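Local coordinates for acyl-CoA dehydrogenase domain protein Tcur3481 (Thermomonospora curvata, PDB 6WY9) that probably acts as a flavin-dependent acyl-CoA dehydrogenase, using a bound FAD cofactor to oxidise acyl-CoA thioesters, at residues Leu123-Ala132 against Gly342-Arg353. Numbering follows the deposited sequence.
Sequences LEEFGVGDVA and GTLGGASADLQR
Leu123 lays its CB against CD2 of Leu344, 4.0 Å away, at the start of the loop that leaves strand 118-122. Glu124 CG lies beside the backbone N (chi1 -68°) and the chain runs extended, crossing the Leu344 side chain at about a right angle. CG touches Leu344 CD2 at 3.8 Å. Glu124 OE2 accepts a hydrogen bond from Leu344 N at 2.8 Å. The amide comes from above the carboxylate plane, 67° out of it. Leu344 N belongs to the type II turn Gly342-Gly345. The same OE2 forms a salt bridge with a basic side chain on a chain of a different protein. With Glu124 replaced by an alanine, the Leu344 amide would probably lose this acceptor and the basic group its carboxylate mate.

After the loop turns back, Asp130 OD1 takes Ala132 N at 3.0 Å, an Asx turn, and Arg353 NH1 at 2.6 Å in a salt bridge. The two donors arrive from opposite faces of the carboxylate plane. OD1 lies near the guanidinium plane, at its edge, and the two planes are 45° apart. Val131 CG1 lies 4.3 Å from Leu344 CD2, so this leucine end meets both limbs of the loop. Ala132 CB sits 3.7 Å from Arg353 NH2.

Helix 215-248 also packs on Leu344, through Ala223 and Leu227. The contact joins a loop of the middle beta domain of the acyl-CoA dehydrogenase fold to the turn before helix 347-362 and to Arg353 on that helix, in the C-terminal helical domain, away from the flavin. One carboxylate holds a turn amide beside a buried leucine; the other, farther along the loop, holds an arginine of the helix, so polar bonds as well as apolar packing fix the loop to the helical domain.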
ATOM      1  N   LEU B 123     -24.038   2.668  19.918  1.00 41.62           N
ATOM      2  CA  LEU B 123     -23.311   1.418  19.833  1.00 41.70           C
ATOM      3  C   LEU B 123     -21.851   1.591  20.191  1.00 42.52           C
ATOM      4  O   LEU B 123     -21.126   0.601  20.197  1.00 42.37           O
ATOM      5  CB  LEU B 123     -23.432   0.836  18.398  1.00 40.75           C
ATOM      6  CG  LEU B 123     -24.876   0.612  17.918  1.00 40.90           C
ATOM      7  CD1 LEU B 123     -24.887   0.111  16.466  1.00 41.04           C
ATOM      8  CD2 LEU B 123     -25.502  -0.438  18.862  1.00 41.65           C
ATOM      9  N   GLU B 124     -21.389   2.822  20.468  1.00 42.07           N
ATOM     10  CA  GLU B 124     -19.972   3.045  20.711  1.00 41.75           C
ATOM     11  C   GLU B 124     -19.712   3.666  22.080  1.00 42.84           C
ATOM     12  O   GLU B 124     -20.581   4.333  22.657  1.00 45.11           O
ATOM     13  CB  GLU B 124     -19.383   3.919  19.597  1.00 38.98           C
ATOM     14  CG  GLU B 124     -19.354   3.176  18.250  1.00 39.61           C
ATOM     15  CD  GLU B 124     -18.928   4.110  17.101  1.00 39.72           C
ATOM     16  OE1 GLU B 124     -19.686   5.041  16.748  1.00 37.57           O
ATOM     17  OE2 GLU B 124     -17.800   3.927  16.585  1.00 38.46           O
ATOM     18  N   GLU B 125     -18.469   3.473  22.554  1.00 41.25           N
ATOM     19  CA  GLU B 125     -17.969   3.956  23.834  1.00 41.73           C
ATOM     20  C   GLU B 125     -16.550   4.498  23.684  1.00 43.10           C
ATOM     21  O   GLU B 125     -15.790   4.069  22.807  1.00 44.27           O
ATOM     22  CB  GLU B 125     -17.999   2.847  24.936  1.00 41.80           C
ATOM     23  CG  GLU B 125     -19.466   2.490  25.317  1.00 42.94           C
ATOM     24  CD  GLU B 125     -19.586   1.293  26.250  1.00 46.20           C
ATOM     25  OE1 GLU B 125     -18.536   0.691  26.588  1.00 46.81           O
ATOM     26  OE2 GLU B 125     -20.731   0.946  26.624  1.00 47.39           O
ATOM     27  N   PHE B 126     -16.182   5.434  24.564  1.00 44.26           N
ATOM     28  CA  PHE B 126     -14.827   5.976  24.515  1.00 45.67           C
ATOM     29  C   PHE B 126     -13.805   4.933  24.961  1.00 48.06           C
ATOM     30  O   PHE B 126     -14.079   4.083  25.812  1.00 46.37           O
ATOM     31  CB  PHE B 126     -14.716   7.225  25.385  1.00 47.32           C
ATOM     32  CG  PHE B 126     -15.453   8.427  24.804  1.00 47.34           C
ATOM     33  CD1 PHE B 126     -15.047   8.979  23.598  1.00 46.02           C
ATOM     34  CD2 PHE B 126     -16.551   8.992  25.461  1.00 48.06           C
ATOM     35  CE1 PHE B 126     -15.718  10.089  23.036  1.00 45.94           C
ATOM     36  CE2 PHE B 126     -17.221  10.094  24.902  1.00 47.82           C
ATOM     37  CZ  PHE B 126     -16.803  10.638  23.704  1.00 47.10           C
ATOM     38  N   GLY B 127     -12.615   4.996  24.352  1.00 49.46           N
ATOM     39  CA  GLY B 127     -11.492   4.184  24.801  1.00 49.72           C
ATOM     40  C   GLY B 127     -11.379   2.939  23.955  1.00 47.74           C
ATOM     41  O   GLY B 127     -11.443   3.009  22.691  1.00 46.19           O
ATOM     42  N   VAL B 128     -11.193   1.796  24.616  1.00 46.17           N
ATOM     43  CA  VAL B 128     -11.187   0.539  23.874  1.00 44.98           C
ATOM     44  C   VAL B 128     -12.474   0.388  23.067  1.00 45.75           C
ATOM     45  O   VAL B 128     -12.447   0.039  21.879  1.00 44.77           O
ATOM     46  CB  VAL B 128     -10.964  -0.646  24.822  1.00 46.26           C
ATOM     47  CG1 VAL B 128     -11.106  -1.951  24.022  1.00 45.48           C
ATOM     48  CG2 VAL B 128      -9.573  -0.516  25.518  1.00 46.47           C
ATOM     49  N   GLY B 129     -13.624   0.606  23.707  1.00 47.05           N
ATOM     50  CA  GLY B 129     -14.887   0.645  22.983  1.00 46.04           C
ATOM     51  C   GLY B 129     -15.234  -0.596  22.191  1.00 46.88           C
ATOM     52  O   GLY B 129     -15.699  -0.496  21.048  1.00 46.15           O
ATOM     53  N   ASP B 130     -15.027  -1.774  22.770  1.00 45.55           N
ATOM     54  CA  ASP B 130     -15.447  -2.995  22.093  1.00 45.67           C
ATOM     55  C   ASP B 130     -16.962  -3.012  21.878  1.00 45.12           C
ATOM     56  O   ASP B 130     -17.731  -3.140  22.846  1.00 44.59           O
ATOM     57  CB  ASP B 130     -15.009  -4.176  22.923  1.00 47.27           C
ATOM     58  CG  ASP B 130     -15.287  -5.496  22.269  1.00 49.44           C
ATOM     59  OD1 ASP B 130     -16.011  -5.580  21.264  1.00 49.26           O
ATOM     60  OD2 ASP B 130     -14.739  -6.465  22.793  1.00 50.27           O
ATOM     61  N   VAL B 131     -17.412  -2.891  20.624  1.00 42.28           N
ATOM     62  CA  VAL B 131     -18.857  -2.703  20.381  1.00 43.28           C
ATOM     63  C   VAL B 131     -19.647  -3.959  20.759  1.00 43.52           C
ATOM     64  O   VAL B 131     -20.874  -3.904  20.953  1.00 44.14           O
ATOM     65  CB  VAL B 131     -19.174  -2.330  18.915  1.00 40.88           C
ATOM     66  CG1 VAL B 131     -18.564  -0.942  18.528  1.00 41.70           C
ATOM     67  CG2 VAL B 131     -18.664  -3.417  17.967  1.00 38.40           C
ATOM     68  N   ALA B 132     -18.967  -5.090  20.828  1.00 43.71           N
ATOM     69  CA  ALA B 132     -19.553  -6.378  21.158  1.00 45.86           C
ATOM     70  C   ALA B 132     -19.551  -6.653  22.655  1.00 46.62           C
ATOM     71  O   ALA B 132     -20.160  -7.633  23.087  1.00 47.66           O
ATOM     72  CB  ALA B 132     -18.788  -7.502  20.425  1.00 45.94           C
ATOM     73  N   GLY B 342     -14.124   4.982  10.353  1.00 35.92           N
ATOM     74  CA  GLY B 342     -13.859   4.703  11.765  1.00 35.48           C
ATOM     75  C   GLY B 342     -15.101   4.338  12.585  1.00 35.45           C
ATOM     76  O   GLY B 342     -15.000   4.098  13.796  1.00 35.17           O
ATOM     77  N   THR B 343     -16.274   4.309  11.953  1.00 35.75           N
ATOM     78  CA  THR B 343     -17.528   4.164  12.704  1.00 37.46           C
ATOM     79  C   THR B 343     -17.716   2.686  13.010  1.00 39.29           C
ATOM     80  O   THR B 343     -17.618   1.846  12.110  1.00 35.14           O
ATOM     81  CB  THR B 343     -18.683   4.752  11.907  1.00 36.27           C
ATOM     82  OG1 THR B 343     -18.327   6.130  11.639  1.00 36.64           O
ATOM     83  CG2 THR B 343     -20.034   4.683  12.730  1.00 38.66           C
ATOM     84  N   LEU B 344     -17.898   2.386  14.299  1.00 39.53           N
ATOM     85  CA  LEU B 344     -17.836   1.063  14.888  1.00 42.78           C
ATOM     86  C   LEU B 344     -16.425   0.514  14.893  1.00 42.93           C
ATOM     87  O   LEU B 344     -16.247  -0.687  15.072  1.00 44.13           O
ATOM     88  CB  LEU B 344     -18.766   0.048  14.199  1.00 40.50           C
ATOM     89  CG  LEU B 344     -20.203   0.522  14.065  1.00 40.71           C
ATOM     90  CD1 LEU B 344     -21.157  -0.537  13.422  1.00 42.97           C
ATOM     91  CD2 LEU B 344     -20.755   1.075  15.416  1.00 42.52           C
ATOM     92  N   GLY B 345     -15.413   1.359  14.727  1.00 41.88           N
ATOM     93  CA  GLY B 345     -14.058   0.862  14.604  1.00 37.86           C
ATOM     94  C   GLY B 345     -13.503   1.039  13.193  1.00 38.44           C
ATOM     95  O   GLY B 345     -14.241   1.134  12.205  1.00 37.09           O
ATOM     96  N   GLY B 346     -12.169   1.138  13.110  1.00 35.32           N
ATOM     97  CA  GLY B 346     -11.485   1.371  11.848  1.00 34.64           C
ATOM     98  C   GLY B 346     -10.982   0.075  11.223  1.00 35.54           C
ATOM     99  O   GLY B 346     -11.300  -1.035  11.673  1.00 32.78           O
ATOM    100  N   ALA B 347     -10.169   0.238  10.153  1.00 33.35           N
ATOM    101  CA  ALA B 347      -9.729  -0.911   9.350  1.00 34.13           C
ATOM    102  C   ALA B 347      -8.934  -1.926  10.188  1.00 37.00           C
ATOM    103  O   ALA B 347      -9.161  -3.145  10.093  1.00 33.88           O
ATOM    104  CB  ALA B 347      -8.889  -0.404   8.161  1.00 33.04           C
ATOM    105  N   SER B 348      -7.985  -1.448  11.014  1.00 35.84           N
ATOM    106  CA  SER B 348      -7.173  -2.404  11.799  1.00 36.00           C
ATOM    107  C   SER B 348      -8.022  -3.194  12.793  1.00 35.11           C
ATOM    108  O   SER B 348      -7.869  -4.423  12.929  1.00 34.23           O
ATOM    109  CB  SER B 348      -6.044  -1.664  12.531  1.00 36.00           C
ATOM    110  OG  SER B 348      -5.120  -1.132  11.606  1.00 37.97           O
ATOM    111  N   ALA B 349      -8.960  -2.518  13.485  1.00 34.89           N
ATOM    112  CA  ALA B 349      -9.846  -3.226  14.392  1.00 37.17           C
ATOM    113  C   ALA B 349     -10.653  -4.267  13.638  1.00 38.32           C
ATOM    114  O   ALA B 349     -10.901  -5.378  14.139  1.00 36.27           O
ATOM    115  CB  ALA B 349     -10.789  -2.217  15.124  1.00 37.60           C
ATOM    116  N   ASP B 350     -11.162  -3.896  12.464  1.00 38.14           N
ATOM    117  CA  ASP B 350     -12.004  -4.846  11.747  1.00 38.50           C
ATOM    118  C   ASP B 350     -11.210  -6.071  11.301  1.00 35.04           C
ATOM    119  O   ASP B 350     -11.742  -7.181  11.323  1.00 34.90           O
ATOM    120  CB  ASP B 350     -12.685  -4.148  10.588  1.00 42.50           C
ATOM    121  CG  ASP B 350     -13.857  -3.289  11.097  1.00 47.75           C
ATOM    122  OD1 ASP B 350     -14.537  -3.659  12.109  1.00 51.34           O
ATOM    123  OD2 ASP B 350     -14.082  -2.261  10.516  1.00 49.83           O
ATOM    124  N   LEU B 351      -9.954  -5.893  10.897  1.00 34.58           N
ATOM    125  CA  LEU B 351      -9.127  -7.061  10.591  1.00 35.74           C
ATOM    126  C   LEU B 351      -8.916  -7.918  11.817  1.00 37.41           C
ATOM    127  O   LEU B 351      -8.929  -9.147  11.728  1.00 37.94           O
ATOM    128  CB  LEU B 351      -7.770  -6.642   9.995  1.00 33.87           C
ATOM    129  CG  LEU B 351      -7.771  -5.984   8.601  1.00 35.37           C
ATOM    130  CD1 LEU B 351      -6.322  -5.590   8.137  1.00 35.63           C
ATOM    131  CD2 LEU B 351      -8.497  -6.875   7.514  1.00 36.23           C
ATOM    132  N   GLN B 352      -8.706  -7.300  12.986  1.00 36.48           N
ATOM    133  CA  GLN B 352      -8.523  -8.122  14.177  1.00 35.11           C
ATOM    134  C   GLN B 352      -9.765  -8.958  14.492  1.00 36.60           C
ATOM    135  O   GLN B 352      -9.670 -10.162  14.768  1.00 35.81           O
ATOM    136  CB  GLN B 352      -8.159  -7.254  15.370  1.00 34.66           C
ATOM    137  CG  GLN B 352      -7.880  -8.128  16.627  1.00 34.77           C
ATOM    138  CD  GLN B 352      -7.305  -7.280  17.731  1.00 38.03           C
ATOM    139  OE1 GLN B 352      -6.120  -6.846  17.645  1.00 37.75           O
ATOM    140  NE2 GLN B 352      -8.125  -7.000  18.791  1.00 37.57           N
ATOM    141  N   ARG B 353     -10.941  -8.332  14.459  1.00 36.15           N
ATOM    142  CA  ARG B 353     -12.184  -9.038  14.709  1.00 40.10           C
ATOM    143  C   ARG B 353     -12.407 -10.139  13.674  1.00 37.84           C
ATOM    144  O   ARG B 353     -12.815 -11.262  14.014  1.00 37.96           O
ATOM    145  CB  ARG B 353     -13.348  -8.039  14.711  1.00 43.72           C
ATOM    146  CG  ARG B 353     -14.655  -8.667  15.210  1.00 52.93           C
ATOM    147  CD  ARG B 353     -15.773  -7.608  15.385  1.00 61.05           C
ATOM    148  NE  ARG B 353     -15.534  -6.728  16.540  1.00 67.94           N
ATOM    149  CZ  ARG B 353     -15.694  -7.098  17.814  1.00 72.87           C
ATOM    150  NH1 ARG B 353     -15.451  -6.246  18.793  1.00 73.59           N
ATOM    151  NH2 ARG B 353     -16.072  -8.333  18.101  1.00 76.48           N
TER